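Side-chain contacts in BH0493 protein (Bacillus halodurans C-125, PDB 2QEE), which binds zinc and is probably a metal-dependent hydrolase of the amidohydrolase type, of unknown substrate: residues Glu9-Ala12 and Glu13-Asn17; Glu46-Tyr50 and His51-Ala55; Thr61-Ser64 and Ile65-Trp69; Arg240-Asp244 and Cys245-Val249; Asp284-Glu287 and His288-Glu292. One frame throughout, in Å; residues are numbered along the deposited sequence.

Contact 1: Glu9-Ala12 and Glu13-Asn17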
loop_
_atom_site.group_PDB
_atom_site.type_symbol
_atom_site.label_atom_id
_atom_site.label_comp_id
_atom_site.label_asym_id
_atom_site.label_seq_id
_atom_site.Cartn_x
_atom_site.Cartn_y
_atom_site.Cartn_z
ATOM N N GLU C 9 5.551 21.324 21.164
ATOM C CA GLU C 9 5.218 22.555 20.406
ATOM C C GLU C 9 6.497 23.272 20.013
ATOM O O GLU C 9 6.604 23.810 18.886
ATOM C CB GLU C 9 4.309 23.478 21.260
ATOM C CG GLU C 9 2.945 22.825 21.537
ATOM C CD GLU C 9 2.835 22.023 22.813
ATOM O OE1 GLU C 9 1.681 21.804 23.242
ATOM O OE2 GLU C 9 3.847 21.546 23.372
ATOM N N VAL C 10 7.472 23.309 20.925
ATOM C CA VAL C 10 8.768 23.950 20.589
ATOM C C VAL C 10 9.521 23.070 19.558
ATOM O O VAL C 10 10.110 23.568 18.618
ATOM C CB VAL C 10 9.581 24.258 21.803
ATOM C CG1 VAL C 10 11.042 24.680 21.420
ATOM C CG2 VAL C 10 8.857 25.390 22.611
ATOM N N LEU C 11 9.492 21.769 19.764
ATOM C CA LEU C 11 10.064 20.849 18.791
ATOM C C LEU C 11 9.490 21.172 17.400
ATOM O O LEU C 11 10.247 21.260 16.422
ATOM C CB LEU C 11 9.672 19.418 19.162
ATOM C CG LEU C 11 10.104 18.283 18.178
ATOM C CD1 LEU C 11 11.662 18.187 18.092
ATOM C CD2 LEU C 11 9.447 16.997 18.510
ATOM N N ALA C 12 8.173 21.276 17.285
ATOM C CA ALA C 12 7.550 21.513 15.964
ATOM C C ALA C 12 8.072 22.825 15.371
ATOM O O ALA C 12 8.438 22.868 14.195
ATOM C CB ALA C 12 6.032 21.507 16.101
ATOM N N GLU C 13 8.168 23.888 16.178
ATOM C CA GLU C 13 8.662 25.182 15.706
ATOM C C GLU C 13 10.094 25.030 15.189
ATOM O O GLU C 13 10.444 25.520 14.113
ATOM C CB GLU C 13 8.616 26.179 16.879
ATOM C CG GLU C 13 9.109 27.592 16.606
ATOM C CD GLU C 13 9.601 28.265 17.907
ATOM O OE1 GLU C 13 10.667 28.951 17.872
ATOM O OE2 GLU C 13 8.923 28.080 18.980
ATOM N N LYS C 14 10.925 24.357 15.984
ATOM C CA LYS C 14 12.334 24.273 15.705
ATOM C C LYS C 14 12.624 23.379 14.489
ATOM O O LYS C 14 13.543 23.657 13.658
ATOM C CB LYS C 14 13.074 23.836 16.969
ATOM C CG LYS C 14 13.051 25.035 17.962
ATOM C CD LYS C 14 14.157 25.002 18.994
ATOM C CE LYS C 14 14.077 26.213 19.981
ATOM N NZ LYS C 14 13.400 27.399 19.426
ATOM N N VAL C 15 11.845 22.304 14.390
ATOM C CA VAL C 15 12.004 21.414 13.220
ATOM C C VAL C 15 11.596 22.156 11.969
ATOM O O VAL C 15 12.327 22.103 10.968
ATOM C CB VAL C 15 11.236 20.048 13.335
ATOM C CG1 VAL C 15 11.296 19.257 11.974
ATOM C CG2 VAL C 15 11.844 19.191 14.472
ATOM N N LYS C 16 10.418 22.787 11.992
ATOM C CA LYS C 16 9.960 23.549 10.818
ATOM C C LYS C 16 10.988 24.618 10.418
ATOM O O LYS C 16 11.309 24.775 9.221
ATOM C CB LYS C 16 8.605 24.167 11.078
ATOM C CG LYS C 16 7.528 23.160 11.076
ATOM C CD LYS C 16 6.249 23.789 11.633
ATOM C CE LYS C 16 5.269 22.682 11.992
ATOM N NZ LYS C 16 3.895 23.127 12.377
ATOM N N ASN C 17 11.524 25.346 11.394
ATOM C CA ASN C 17 12.543 26.330 11.064
ATOM C C ASN C 17 13.807 25.698 10.469
ATOM O O ASN C 17 14.337 26.236 9.475
ATOM C CB ASN C 17 12.933 27.154 12.304
ATOM C CG ASN C 17 11.823 28.071 12.786
ATOM O OD1 ASN C 17 11.864 28.524 13.945
ATOM N ND2 ASN C 17 10.867 28.405 11.917
HETATM O O HOH W 1 6.510 26.976 20.083
#
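Val10 and Lys14 lie side by side one turn apart and point the same way. The CG1 branch of Val10 rests 3.7 Å from CE of Lys14, so the lysine's methylene chain runs along the valine. That chain is extended as far as CE and then bends at its last torsion (chi4 -25°). The bend brings NZ to 3.5 Å from OE1 of Glu13, a salt bridge between adjacent residues. Glu13 has two conformers, so this bridge is uncertain, as is a water that joins its OE2 weakly to Glu9 O. Leu11 and Val15 also lie side by side, pointing the same way. Here Leu11 CD1 meets Val15 CG2 at 3.8 Å. Lys16 instead trails its CB, CG and CD past the carbonyl O of Ala12. Four successive i to i+4 backbone bonds, from Glu9 O to Lys16 N, set this spacing. The Leu11 and Val15 side is buried against Leu379, Ile380 and Tyr383 of helix 363-388 and Ile398 of helix 395-414.

Contact 2: Glu46-Tyr50 and His51-Ala55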
loop_
_atom_site.group_PDB
_atom_site.type_symbol
_atom_site.label_atom_id
_atom_site.label_comp_id
_atom_site.label_asym_id
_atom_site.label_seq_id
_atom_site.Cartn_x
_atom_site.Cartn_y
_atom_site.Cartn_z
ATOM N N GLU C 46 4.980 27.985 -19.160
ATOM C CA GLU C 46 5.698 26.724 -19.090
ATOM C C GLU C 46 5.167 25.883 -17.888
ATOM O O GLU C 46 4.975 24.697 -18.029
ATOM C CB GLU C 46 7.159 27.000 -18.917
ATOM C CG GLU C 46 7.776 27.685 -20.187
ATOM C CD GLU C 46 7.941 26.745 -21.373
ATOM O OE1 GLU C 46 7.648 25.512 -21.294
ATOM O OE2 GLU C 46 8.417 27.254 -22.412
ATOM N N LEU C 47 4.953 26.537 -16.746
ATOM C CA LEU C 47 4.323 25.863 -15.577
ATOM C C LEU C 47 3.006 25.205 -15.953
ATOM O O LEU C 47 2.765 24.057 -15.658
ATOM C CB LEU C 47 4.067 26.826 -14.417
ATOM C CG LEU C 47 5.303 27.243 -13.622
ATOM C CD1 LEU C 47 4.943 28.353 -12.593
ATOM C CD2 LEU C 47 5.927 26.013 -12.905
ATOM N N LEU C 48 2.141 25.963 -16.632
ATOM C CA LEU C 48 0.834 25.467 -17.003
ATOM C C LEU C 48 0.848 24.375 -18.075
ATOM O O LEU C 48 -0.054 23.551 -18.128
ATOM C CB LEU C 48 -0.012 26.657 -17.465
ATOM C CG LEU C 48 -0.580 27.478 -16.298
ATOM C CD1 LEU C 48 -1.196 28.802 -16.857
ATOM C CD2 LEU C 48 -1.654 26.747 -15.418
ATOM N N THR C 49 1.875 24.359 -18.927
ATOM C CA THR C 49 1.914 23.358 -20.009
ATOM C C THR C 49 2.868 22.184 -19.708
ATOM O O THR C 49 3.164 21.363 -20.585
ATOM C CB THR C 49 2.244 24.048 -21.357
ATOM O OG1 THR C 49 3.492 24.729 -21.209
ATOM C CG2 THR C 49 1.177 25.050 -21.705
ATOM N N TYR C 50 3.350 22.125 -18.468
ATOM C CA TYR C 50 4.010 20.955 -17.849
ATOM C C TYR C 50 3.187 19.722 -18.252
ATOM O O TYR C 50 1.945 19.806 -18.269
ATOM C CB TYR C 50 3.871 21.117 -16.318
ATOM C CG TYR C 50 4.639 20.140 -15.420
ATOM C CD1 TYR C 50 5.831 19.545 -15.828
ATOM C CD2 TYR C 50 4.192 19.896 -14.108
ATOM C CE1 TYR C 50 6.586 18.717 -14.944
ATOM C CE2 TYR C 50 4.939 19.067 -13.213
ATOM C CZ TYR C 50 6.129 18.503 -13.623
ATOM O OH TYR C 50 6.835 17.678 -12.762
ATOM N N HIS C 51 3.844 18.595 -18.551
ATOM C CA HIS C 51 3.119 17.446 -19.090
ATOM C C HIS C 51 2.151 16.842 -18.073
ATOM O O HIS C 51 1.155 16.214 -18.458
ATOM C CB HIS C 51 4.057 16.393 -19.681
ATOM C CG HIS C 51 4.941 15.687 -18.689
ATOM N ND1 HIS C 51 4.528 14.583 -17.971
ATOM C CD2 HIS C 51 6.224 15.912 -18.319
ATOM C CE1 HIS C 51 5.529 14.141 -17.225
ATOM N NE2 HIS C 51 6.566 14.929 -17.418
ATOM N N TYR C 52 2.441 17.002 -16.776
ATOM C CA TYR C 52 1.474 16.520 -15.776
ATOM C C TYR C 52 0.116 17.168 -16.004
ATOM O O TYR C 52 -0.926 16.540 -15.798
ATOM C CB TYR C 52 1.909 16.833 -14.329
ATOM C CG TYR C 52 3.097 16.100 -13.760
ATOM C CD1 TYR C 52 4.187 15.738 -14.535
ATOM C CD2 TYR C 52 3.188 15.856 -12.362
ATOM C CE1 TYR C 52 5.302 15.102 -13.962
ATOM C CE2 TYR C 52 4.325 15.204 -11.774
ATOM C CZ TYR C 52 5.354 14.840 -12.585
ATOM O OH TYR C 52 6.431 14.219 -12.038
ATOM N N LEU C 53 0.125 18.447 -16.368
ATOM C CA LEU C 53 -1.108 19.200 -16.566
ATOM C C LEU C 53 -1.736 18.920 -17.917
ATOM O O LEU C 53 -2.956 18.967 -18.030
ATOM C CB LEU C 53 -0.911 20.701 -16.352
ATOM C CG LEU C 53 -0.592 21.081 -14.879
ATOM C CD1 LEU C 53 -0.530 22.579 -14.717
ATOM C CD2 LEU C 53 -1.658 20.520 -13.940
ATOM N N VAL C 54 -0.909 18.609 -18.911
ATOM C CA VAL C 54 -1.469 18.091 -20.188
ATOM C C VAL C 54 -2.319 16.812 -19.987
ATOM O O VAL C 54 -3.503 16.759 -20.399
ATOM C CB VAL C 54 -0.345 17.860 -21.217
ATOM C CG1 VAL C 54 -0.917 17.268 -22.518
ATOM C CG2 VAL C 54 0.364 19.191 -21.485
ATOM N N ALA C 55 -1.780 15.850 -19.233
ATOM C CA ALA C 55 -2.556 14.644 -18.905
ATOM C C ALA C 55 -3.872 15.059 -18.233
ATOM O O ALA C 55 -4.963 14.612 -18.614
ATOM C CB ALA C 55 -1.733 13.737 -17.979
#
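Tyr50 lays its ring over that of Tyr52, two residues on. Its CG lies anti to the backbone N (chi1 -172°), which carries the ring forward along the chain. CB is 3.4 Å from the backbone N of His51, and CD1 stays near that same nitrogen. CD2 is nearest CB of Tyr52. Further out, CE2 sits 3.5 Å from Tyr52 CG, and CZ is equally close to Tyr52 CD1. The OH ends over the face of the second ring, 3.2 Å from Tyr52 CZ. The Tyr50 and Tyr52 rings make an offset stack, with centroids 4.2 Å apart and planes at 12°. His51 completes an aromatic cluster, its ring oblique to that of Tyr50. Tyr50 is the N-cap residue of helix 51-58. Its carbonyl O accepts from Val54 N at 3.2 Å and from Leu53 N at 3.0 Å, the latter donor lying above the carbonyl plane. The hydroxyl of Tyr50 is hydrogen-bonded to Lys367. Tyr52 also meets the ring of Trp328, and its side chain is about 5 Å from that of the zinc ligand Asp357. Leu53 CB lies 3.5 Å from Leu48 O, a buried oxygen with no hydrogen-bond partner in the model.

Contact 3: Thr61-Ser64 and Ile65-Trp69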
loop_
_atom_site.group_PDB
_atom_site.type_symbol
_atom_site.label_atom_id
_atom_site.label_comp_id
_atom_site.label_asym_id
_atom_site.label_seq_id
_atom_site.Cartn_x
_atom_site.Cartn_y
_atom_site.Cartn_z
ATOM N N THR C 61 -11.207 18.135 -21.222
ATOM C CA THR C 61 -11.470 19.082 -22.325
ATOM C C THR C 61 -12.070 18.328 -23.506
ATOM O O THR C 61 -11.788 17.156 -23.687
ATOM C CB THR C 61 -10.210 19.877 -22.759
ATOM O OG1 THR C 61 -10.590 20.894 -23.708
ATOM C CG2 THR C 61 -9.164 19.022 -23.359
ATOM N N ASP C 62 -12.894 19.029 -24.295
ATOM C CA ASP C 62 -13.389 18.483 -25.560
ATOM C C ASP C 62 -12.457 18.807 -26.725
ATOM O O ASP C 62 -12.642 18.276 -27.823
ATOM C CB ASP C 62 -14.793 18.998 -25.853
ATOM C CG ASP C 62 -15.744 18.750 -24.694
ATOM O OD1 ASP C 62 -16.022 17.573 -24.367
ATOM O OD2 ASP C 62 -16.192 19.740 -24.088
ATOM N N VAL C 63 -11.450 19.644 -26.485
ATOM C CA VAL C 63 -10.440 19.924 -27.491
ATOM C C VAL C 63 -9.661 18.630 -27.780
ATOM O O VAL C 63 -9.236 17.909 -26.845
ATOM C CB VAL C 63 -9.491 21.072 -27.021
ATOM C CG1 VAL C 63 -8.282 21.244 -27.922
ATOM C CG2 VAL C 63 -10.247 22.398 -26.902
ATOM N N SER C 64 -9.455 18.307 -29.055
ATOM C CA SER C 64 -8.737 17.081 -29.396
ATOM C C SER C 64 -7.250 17.210 -29.099
ATOM O O SER C 64 -6.701 18.306 -29.098
ATOM C CB SER C 64 -8.922 16.754 -30.892
ATOM O OG SER C 64 -8.023 17.529 -31.672
ATOM N N ILE C 65 -6.574 16.087 -28.904
ATOM C CA ILE C 65 -5.132 16.134 -28.681
ATOM C C ILE C 65 -4.371 16.816 -29.831
ATOM O O ILE C 65 -3.433 17.597 -29.598
ATOM C CB ILE C 65 -4.507 14.721 -28.304
ATOM C CG1 ILE C 65 -3.052 14.864 -27.828
ATOM C CG2 ILE C 65 -4.577 13.729 -29.459
ATOM C CD1 ILE C 65 -2.883 15.781 -26.537
ATOM N N GLU C 66 -4.781 16.522 -31.073
ATOM C CA GLU C 66 -4.188 17.170 -32.253
ATOM C C GLU C 66 -4.375 18.693 -32.177
ATOM O O GLU C 66 -3.430 19.452 -32.398
ATOM C CB GLU C 66 -4.812 16.594 -33.549
ATOM C CG GLU C 66 -4.625 15.084 -33.723
ATOM C CD GLU C 66 -5.538 14.239 -32.821
ATOM O OE1 GLU C 66 -6.647 14.700 -32.460
ATOM O OE2 GLU C 66 -5.146 13.096 -32.494
ATOM N N ALA C 67 -5.583 19.147 -31.849
ATOM C CA ALA C 67 -5.855 20.566 -31.797
ATOM C C ALA C 67 -4.993 21.180 -30.695
ATOM O O ALA C 67 -4.422 22.260 -30.869
ATOM C CB ALA C 67 -7.324 20.837 -31.549
ATOM N N PHE C 68 -4.847 20.456 -29.570
ATOM C CA PHE C 68 -4.016 20.943 -28.462
ATOM C C PHE C 68 -2.562 21.211 -28.893
ATOM O O PHE C 68 -2.001 22.289 -28.636
ATOM C CB PHE C 68 -4.085 19.975 -27.247
ATOM C CG PHE C 68 -3.270 20.442 -26.073
ATOM C CD1 PHE C 68 -3.792 21.369 -25.177
ATOM C CD2 PHE C 68 -1.967 19.981 -25.888
ATOM C CE1 PHE C 68 -3.000 21.847 -24.112
ATOM C CE2 PHE C 68 -1.188 20.449 -24.824
ATOM C CZ PHE C 68 -1.712 21.368 -23.940
ATOM N N TRP C 69 -1.952 20.248 -29.562
ATOM C CA TRP C 69 -0.555 20.362 -29.924
ATOM C C TRP C 69 -0.352 21.441 -30.990
ATOM O O TRP C 69 0.752 21.997 -31.115
ATOM C CB TRP C 69 -0.040 19.022 -30.401
ATOM C CG TRP C 69 0.133 18.017 -29.296
ATOM C CD1 TRP C 69 -0.304 16.719 -29.295
ATOM C CD2 TRP C 69 0.778 18.230 -28.029
ATOM N NE1 TRP C 69 0.050 16.106 -28.103
ATOM C CE2 TRP C 69 0.706 17.015 -27.312
ATOM C CE3 TRP C 69 1.417 19.331 -27.430
ATOM C CZ2 TRP C 69 1.232 16.875 -26.019
ATOM C CZ3 TRP C 69 1.930 19.196 -26.151
ATOM C CH2 TRP C 69 1.854 17.969 -25.465
#
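Ser64 OG accepts a hydrogen bond from the backbone N of Ala67 at 2.9 Å, with an N-H...O angle of 162°. Its chi1 of 81° sets OG between the backbone N and the carbonyl carbon, turned back over the first turn of the helix. The carbonyl O of the same serine accepts from Phe68 N, also at 2.9 Å. One residue therefore takes up two N-H groups of the opening turn. Glu66 bends at chi2 (75°), and this swings its carboxylate back toward the serine. Its OE1 comes within 3.2 Å of Ser64 OG and 3.4 Å of Ser64 CB. Beside the cap, Val63 CG1 touches Ala67 CB at 3.8 Å and reaches more loosely toward CB of Phe68. A second shell lies behind these contacts. Val63 N donates to Thr61 OG1 at 3.2 Å, which closes an ST turn, and Thr61 OG1 is also bonded to Glu83. The Phe68 side chain leads inward to Leu79 and Ile80 of helix 73-86. At Trp69, NE1 donates to Ala270 O. The serine bond to the third residue along is a classic side-chain N-cap, here opening helix 65-70 directly after an ST turn.

Contact 4: Arg240-Asp244 and Cys245-Val249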
loop_
_atom_site.group_PDB
_atom_site.type_symbol
_atom_site.label_atom_id
_atom_site.label_comp_id
_atom_site.label_asym_id
_atom_site.label_seq_id
_atom_site.Cartn_x
_atom_site.Cartn_y
_atom_site.Cartn_z
ATOM N N ARG C 240 24.586 -6.126 -21.598
ATOM C CA ARG C 240 26.024 -6.176 -21.970
ATOM C C ARG C 240 26.751 -4.863 -21.738
ATOM O O ARG C 240 27.897 -4.870 -21.217
ATOM C CB ARG C 240 26.255 -6.669 -23.398
ATOM C CG ARG C 240 25.881 -8.120 -23.525
ATOM C CD ARG C 240 26.246 -8.712 -24.894
ATOM N NE ARG C 240 25.342 -8.180 -25.893
ATOM C CZ ARG C 240 24.237 -8.798 -26.316
ATOM N NH1 ARG C 240 23.891 -10.006 -25.868
ATOM N NH2 ARG C 240 23.478 -8.184 -27.194
ATOM N N ILE C 241 26.107 -3.755 -22.107
ATOM C CA ILE C 241 26.681 -2.428 -21.908
ATOM C C ILE C 241 26.880 -2.159 -20.403
ATOM O O ILE C 241 27.948 -1.714 -19.978
ATOM C CB ILE C 241 25.861 -1.338 -22.547
ATOM C CG1 ILE C 241 25.860 -1.490 -24.099
ATOM C CG2 ILE C 241 26.428 0.053 -22.153
ATOM C CD1 ILE C 241 24.824 -0.553 -24.828
ATOM N N ILE C 242 25.872 -2.504 -19.575
ATOM C CA ILE C 242 26.022 -2.293 -18.129
ATOM C C ILE C 242 27.156 -3.132 -17.552
ATOM O O ILE C 242 28.058 -2.598 -16.854
ATOM C CB ILE C 242 24.690 -2.565 -17.355
ATOM C CG1 ILE C 242 23.629 -1.588 -17.839
ATOM C CG2 ILE C 242 24.931 -2.550 -15.802
ATOM C CD1 ILE C 242 22.203 -1.813 -17.191
ATOM N N ARG C 243 27.159 -4.419 -17.896
ATOM C CA ARG C 243 28.175 -5.383 -17.411
ATOM C C ARG C 243 29.581 -5.024 -17.897
ATOM O O ARG C 243 30.522 -4.891 -17.100
ATOM C CB ARG C 243 27.856 -6.814 -17.864
ATOM C CG ARG C 243 28.776 -7.894 -17.297
ATOM C CD ARG C 243 28.665 -9.227 -18.066
ATOM N NE ARG C 243 28.853 -9.062 -19.511
ATOM C CZ ARG C 243 28.275 -9.818 -20.462
ATOM N NH1 ARG C 243 27.470 -10.806 -20.142
ATOM N NH2 ARG C 243 28.502 -9.562 -21.745
ATOM N N ASP C 244 29.710 -4.845 -19.204
ATOM C CA ASP C 244 31.039 -4.739 -19.816
ATOM C C ASP C 244 31.619 -3.337 -19.823
ATOM O O ASP C 244 32.842 -3.194 -19.919
ATOM C CB ASP C 244 31.026 -5.256 -21.265
ATOM C CG ASP C 244 30.777 -6.738 -21.372
ATOM O OD1 ASP C 244 30.964 -7.480 -20.382
ATOM O OD2 ASP C 244 30.370 -7.153 -22.496
ATOM N N CYS C 245 30.777 -2.302 -19.750
ATOM C CA CYS C 245 31.229 -0.939 -19.955
ATOM C C CYS C 245 30.925 -0.049 -18.758
ATOM O O CYS C 245 31.807 0.597 -18.191
ATOM C CB CYS C 245 30.620 -0.325 -21.226
ATOM S SG CYS C 245 30.835 -1.366 -22.741
ATOM N N LEU C 246 29.654 0.023 -18.398
ATOM C CA LEU C 246 29.224 1.086 -17.484
ATOM C C LEU C 246 29.763 0.803 -16.086
ATOM O O LEU C 246 30.299 1.707 -15.472
ATOM C CB LEU C 246 27.679 1.188 -17.473
ATOM C CG LEU C 246 27.175 2.382 -16.676
ATOM C CD1 LEU C 246 25.925 2.904 -17.327
ATOM C CD2 LEU C 246 26.956 1.983 -15.183
ATOM N N LEU C 247 29.571 -0.417 -15.581
ATOM C CA LEU C 247 29.942 -0.729 -14.190
ATOM C C LEU C 247 31.457 -0.584 -14.009
ATOM O O LEU C 247 31.895 0.094 -13.066
ATOM C CB LEU C 247 29.447 -2.117 -13.777
ATOM C CG LEU C 247 27.912 -2.195 -13.601
ATOM C CD1 LEU C 247 27.491 -3.601 -13.242
ATOM C CD2 LEU C 247 27.418 -1.178 -12.550
ATOM N N PRO C 248 32.270 -1.178 -14.940
ATOM C CA PRO C 248 33.740 -0.960 -14.770
ATOM C C PRO C 248 34.167 0.516 -14.798
ATOM O O PRO C 248 34.972 0.927 -13.957
ATOM C CB PRO C 248 34.358 -1.682 -15.979
ATOM C CG PRO C 248 33.299 -2.676 -16.431
ATOM C CD PRO C 248 31.967 -2.060 -16.090
ATOM N N VAL C 249 33.637 1.306 -15.733
ATOM C CA VAL C 249 33.926 2.748 -15.805
ATOM C C VAL C 249 33.508 3.487 -14.529
ATOM O O VAL C 249 34.258 4.313 -13.958
ATOM C CB VAL C 249 33.349 3.413 -17.084
ATOM C CG1 VAL C 249 33.413 4.929 -17.027
ATOM C CG2 VAL C 249 34.076 2.909 -18.331
#
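Ile241 O accepts from Cys245 N and Leu246 N, both at 2.9 Å, the second of these, five residues on, belonging to a wider pi-type turn in helix 237-253, which is kinked here so that the two short segment axes differ by 26°. Leu247 lies five residues after Ile242, and their side chains cross obliquely on the buried side. The CG2 branch of Ile242, anti to its own nitrogen (chi1 -62° for CG1), sits 3.7 Å from Leu247 CG. Pro248 has no N-H to give, and its CD lies 3.3 Å from the O of Arg243. Cys245 keeps its CB close to the O of Ile241. Elsewhere on the helix Arg243 grips its neighbour Asp244 side-on. Arg243 NE binds Asp244 OD1 at 2.8 Å from above the carboxylate plane, and NH2 binds OD2 at 3.1 Å in a nearly straight bond (178°). Asp244 OD2 also accepts from Trp198 NE1. Ile241 and Leu246 both pack on Leu177, while Cys245 packs on Val206 of helix 200-217. The two bonds from arginine and the one from tryptophan should restrict the carboxylate's rotation and probably favour its charged form.

Contact 5: Asp284-Glu287 and His288-Glu292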
loop_
_atom_site.group_PDB
_atom_site.type_symbol
_atom_site.label_atom_id
_atom_site.label_comp_id
_atom_site.label_asym_id
_atom_site.label_seq_id
_atom_site.Cartn_x
_atom_site.Cartn_y
_atom_site.Cartn_z
ATOM N N ASP C 284 14.866 -8.396 -8.246
ATOM C CA ASP C 284 16.007 -9.300 -8.452
ATOM C C ASP C 284 17.237 -8.637 -9.080
ATOM O O ASP C 284 18.399 -8.926 -8.663
ATOM C CB ASP C 284 15.567 -10.492 -9.324
ATOM C CG ASP C 284 14.654 -11.487 -8.592
ATOM O OD1 ASP C 284 14.282 -11.245 -7.419
ATOM O OD2 ASP C 284 14.282 -12.511 -9.225
ATOM N N GLY C 285 17.022 -7.803 -10.096
ATOM C CA GLY C 285 18.173 -7.243 -10.851
ATOM C C GLY C 285 18.924 -6.291 -9.958
ATOM O O GLY C 285 20.172 -6.189 -10.027
ATOM N N VAL C 286 18.161 -5.495 -9.206
ATOM C CA VAL C 286 18.771 -4.493 -8.294
ATOM C C VAL C 286 19.544 -5.218 -7.194
ATOM O O VAL C 286 20.684 -4.842 -6.873
ATOM C CB VAL C 286 17.727 -3.541 -7.640
ATOM C CG1 VAL C 286 18.457 -2.511 -6.772
ATOM C CG2 VAL C 286 16.837 -2.874 -8.741
ATOM N N GLU C 287 18.919 -6.246 -6.610
ATOM C CA GLU C 287 19.559 -7.108 -5.624
ATOM C C GLU C 287 20.883 -7.682 -6.143
ATOM O O GLU C 287 21.931 -7.620 -5.469
ATOM C CB GLU C 287 18.577 -8.241 -5.249
ATOM C CG GLU C 287 19.123 -9.134 -4.147
ATOM C CD GLU C 287 18.411 -10.471 -4.098
ATOM O OE1 GLU C 287 17.171 -10.487 -4.268
ATOM O OE2 GLU C 287 19.071 -11.500 -3.852
ATOM N N HIS C 288 20.828 -8.243 -7.338
ATOM C CA HIS C 288 22.035 -8.811 -7.949
ATOM C C HIS C 288 23.151 -7.768 -8.125
ATOM O O HIS C 288 24.325 -7.992 -7.749
ATOM C CB HIS C 288 21.654 -9.449 -9.301
ATOM C CG HIS C 288 22.829 -10.013 -10.025
ATOM N ND1 HIS C 288 23.120 -11.365 -10.030
ATOM C CD2 HIS C 288 23.838 -9.401 -10.698
ATOM C CE1 HIS C 288 24.252 -11.556 -10.689
ATOM N NE2 HIS C 288 24.685 -10.391 -11.137
ATOM N N LEU C 289 22.789 -6.616 -8.671
ATOM C CA LEU C 289 23.740 -5.535 -8.894
ATOM C C LEU C 289 24.397 -5.158 -7.572
ATOM O O LEU C 289 25.614 -5.078 -7.498
ATOM C CB LEU C 289 23.039 -4.345 -9.540
ATOM C CG LEU C 289 22.807 -4.469 -11.070
ATOM C CD1 LEU C 289 21.849 -3.391 -11.595
ATOM C CD2 LEU C 289 24.179 -4.373 -11.814
ATOM N N LEU C 290 23.600 -4.961 -6.526
ATOM C CA LEU C 290 24.176 -4.540 -5.252
ATOM C C LEU C 290 25.117 -5.567 -4.612
ATOM O O LEU C 290 26.174 -5.217 -4.042
ATOM C CB LEU C 290 23.051 -4.238 -4.275
ATOM C CG LEU C 290 22.245 -3.000 -4.678
ATOM C CD1 LEU C 290 20.950 -3.035 -3.823
ATOM C CD2 LEU C 290 23.040 -1.645 -4.372
ATOM N N ARG C 291 24.707 -6.831 -4.668
ATOM C CA ARG C 291 25.487 -7.901 -4.084
ATOM C C ARG C 291 26.775 -8.154 -4.862
ATOM O O ARG C 291 27.856 -8.270 -4.268
ATOM C CB ARG C 291 24.667 -9.178 -4.030
ATOM C CG ARG C 291 25.457 -10.426 -3.548
ATOM C CD ARG C 291 24.560 -11.607 -3.344
ATOM N NE ARG C 291 23.790 -11.900 -4.553
ATOM C CZ ARG C 291 22.466 -11.717 -4.622
ATOM N NH1 ARG C 291 21.815 -11.318 -3.526
ATOM N NH2 ARG C 291 21.803 -11.945 -5.767
ATOM N N GLU C 292 26.624 -8.263 -6.175
ATOM C CA GLU C 292 27.713 -8.668 -7.068
ATOM C C GLU C 292 28.698 -7.566 -7.449
ATOM O O GLU C 292 29.800 -7.894 -7.947
ATOM C CB GLU C 292 27.166 -9.348 -8.348
ATOM C CG GLU C 292 26.214 -10.487 -8.078
ATOM C CD GLU C 292 26.796 -11.627 -7.238
ATOM O OE1 GLU C 292 28.029 -11.814 -7.226
ATOM O OE2 GLU C 292 26.019 -12.340 -6.560
HETATM O O HOH W 2 19.207 -11.537 -7.436
#
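Val286 and Leu290 run side by side on the packed face of helix 284-292, with Val286 CG1 3.9 Å from Leu290 CD1. Leu290 also lays its CG 3.3 Å from the O of Val286. Together with Leu289, these side chains press on Ile261 and Met259 of strand 257-264, on Phe298 of strand 298-302 and on Leu314 of helix 308-317. The helix thus covers neighbouring parallel strands of the sheet. In contrast, a polar side that holds a water borders the third subunit, with Asp284 and Glu292 exposed. Its motif is a salt-bridge network of Glu287, Arg291 and Glu292. Glu287 and Arg291 form an i to i+4 salt bridge, their flat groups nearly perpendicular, with planes 81° apart. Arg291 NH1 donates to the anti lone pair of Glu287 OE2 at 2.8 Å, while NH2 makes only a weak bond to the same oxygen. A bend at chi3 (55°) folds the arginine back, and its NE bridges to OE2 of Glu292 at 3.0 Å. Arg291 NH2 also bonds a water that donates to Asp284 O. Glu292 CG lies 3.4 Å above the centre of the His288 ring. Lys264 of the third subunit forms a salt bridge with Glu287 OE1.

All five contacts are local and follow in series, so none nests within or crosses another, and none closes a long loop. Contact 1 lies in the N-terminal helix, which rests on the two last helices of the chain. Contact 2 turns from helix 44-48 into helix 51-58, close to the zinc site. Contact 3 opens the next helix, 65-70, and touches contact 2 where Val54 meets Phe68 and Trp69. Much later, contact 4 lies in the helix of a beta-alpha-beta unit between strands 222-226 and 257-264. Contact 5 follows on helix 284-292, and Leu247 of contact 4 packs on its Leu289. Contacts 1 and 4 lie on opposite sides of the chain's centre, with centres about 47 Å apart.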